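Local coordinates for protein cathepsin L Propeptide (Toxoplasma gondii, PDB 3F75) that is the I29-family inhibitory propeptide of a cathepsin L-like cysteine protease, a small helical domain expected to block its parent enzyme, at residues Trp16-Ala19 against His20-Ala24. Sequence-based numbering, arbitrary orientation.
Sequences WKEA and HFQDA
Trp16 presents one indole face to His20 and an edge to Phe21, an aromatic cluster that shows how a residue just ahead of a helix can reach forward over its first turn. The imidazole comes in tilted, its plane 44° from that of the five-membered ring, and CE1 of His20 sits 3.2 Å from CD2 of Trp16, at one end of the bond the two indole rings share. With CG anti to its own N (chi1 168°), the imidazole stands out from the helix and lies beneath the forward-reaching indole. Phe21 receives the indole edge on its own face in an offset edge-to-face pair with planes at 74°; CE3 of Trp16 and CE1 of Phe21 approach to 3.5 Å. Beneath the rings, Lys17 holds the N-cap position, and its carbonyl accepts only weak bonds from the amides of His20 and Phe21. Regular helical pairing follows at once: Gln22 N donates to Glu18 O over 2.7 Å, and Asp23 N to Ala19 O over 2.9 Å. The bent Glu18 side chain crosses that of Gln22 at about a right angle, its CG in van der Waals contact with NE2 of Gln22 at 3.9 Å, while the Glu18 carboxylate reaches Tyr46 by a hydrogen bond and Lys50 by a salt bridge. Phe21 rests on Tyr46, Lys50 and Val54, and Trp16 meets the His57 ring, so this exposed start of helix 18-32 is held against helix 39-60.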
# COMPACT_ATOMS: atom_id res chain seq x y z
N TRP B 16 -14.29 -29.31 -8.03
CA TRP B 16 -14.91 -28.68 -9.24
C TRP B 16 -14.43 -29.35 -10.52
O TRP B 16 -13.30 -29.85 -10.59
CB TRP B 16 -14.58 -27.20 -9.31
CG TRP B 16 -15.02 -26.40 -8.13
CD1 TRP B 16 -16.17 -26.56 -7.42
CD2 TRP B 16 -14.33 -25.30 -7.53
NE1 TRP B 16 -16.24 -25.63 -6.41
CE2 TRP B 16 -15.12 -24.84 -6.46
CE3 TRP B 16 -13.12 -24.65 -7.80
CZ2 TRP B 16 -14.73 -23.77 -5.65
CZ3 TRP B 16 -12.74 -23.58 -7.00
CH2 TRP B 16 -13.54 -23.15 -5.94
N LYS B 17 -15.28 -29.34 -11.54
CA LYS B 17 -14.90 -29.81 -12.87
C LYS B 17 -14.21 -28.69 -13.66
O LYS B 17 -14.26 -27.52 -13.27
CB LYS B 17 -16.12 -30.33 -13.64
CG LYS B 17 -16.85 -31.51 -12.99
CD LYS B 17 -16.01 -32.78 -12.92
CE LYS B 17 -15.64 -33.30 -14.30
NZ LYS B 17 -15.23 -34.74 -14.27
N GLU B 18 -13.59 -29.07 -14.77
CA GLU B 18 -12.90 -28.12 -15.66
C GLU B 18 -13.84 -27.01 -16.13
O GLU B 18 -13.47 -25.84 -16.16
CB GLU B 18 -12.30 -28.87 -16.86
CG GLU B 18 -11.34 -28.05 -17.71
CD GLU B 18 -10.11 -27.59 -16.95
OE1 GLU B 18 -9.69 -28.28 -16.00
OE2 GLU B 18 -9.56 -26.53 -17.30
N ALA B 19 -15.06 -27.38 -16.50
CA ALA B 19 -16.06 -26.43 -16.96
C ALA B 19 -16.34 -25.34 -15.93
O ALA B 19 -16.60 -24.20 -16.31
CB ALA B 19 -17.34 -27.13 -17.34
N HIS B 20 -16.30 -25.67 -14.63
CA HIS B 20 -16.44 -24.65 -13.58
C HIS B 20 -15.27 -23.66 -13.64
O HIS B 20 -15.48 -22.45 -13.60
CB HIS B 20 -16.53 -25.26 -12.18
CG HIS B 20 -16.39 -24.23 -11.09
ND1 HIS B 20 -15.20 -24.00 -10.43
CD2 HIS B 20 -17.28 -23.33 -10.60
CE1 HIS B 20 -15.37 -23.01 -9.57
NE2 HIS B 20 -16.62 -22.59 -9.65
N PHE B 21 -14.05 -24.19 -13.72
CA PHE B 21 -12.87 -23.35 -13.85
C PHE B 21 -12.94 -22.53 -15.13
O PHE B 21 -12.61 -21.35 -15.13
CB PHE B 21 -11.59 -24.19 -13.85
CG PHE B 21 -11.23 -24.75 -12.50
CD1 PHE B 21 -10.96 -23.90 -11.43
CD2 PHE B 21 -11.10 -26.11 -12.31
CE1 PHE B 21 -10.61 -24.42 -10.18
CE2 PHE B 21 -10.75 -26.64 -11.06
CZ PHE B 21 -10.49 -25.79 -10.00
N GLN B 22 -13.39 -23.13 -16.23
CA GLN B 22 -13.52 -22.40 -17.49
C GLN B 22 -14.52 -21.25 -17.38
O GLN B 22 -14.24 -20.14 -17.84
CB GLN B 22 -13.91 -23.33 -18.63
CG GLN B 22 -12.77 -24.25 -19.05
CD GLN B 22 -13.19 -25.31 -20.04
OE1 GLN B 22 -14.37 -25.68 -20.12
NE2 GLN B 22 -12.24 -25.83 -20.80
N ASP B 23 -15.67 -21.50 -16.76
CA ASP B 23 -16.65 -20.44 -16.53
C ASP B 23 -16.08 -19.35 -15.63
O ASP B 23 -16.29 -18.15 -15.86
CB ASP B 23 -17.91 -20.98 -15.87
CG ASP B 23 -18.74 -21.86 -16.78
OD1 ASP B 23 -18.58 -21.78 -18.01
OD2 ASP B 23 -19.57 -22.63 -16.26
N ALA B 24 -15.39 -19.77 -14.58
CA ALA B 24 -14.83 -18.81 -13.64
C ALA B 24 -13.80 -17.91 -14.34
O ALA B 24 -13.72 -16.72 -14.05
CB ALA B 24 -14.20 -19.56 -12.45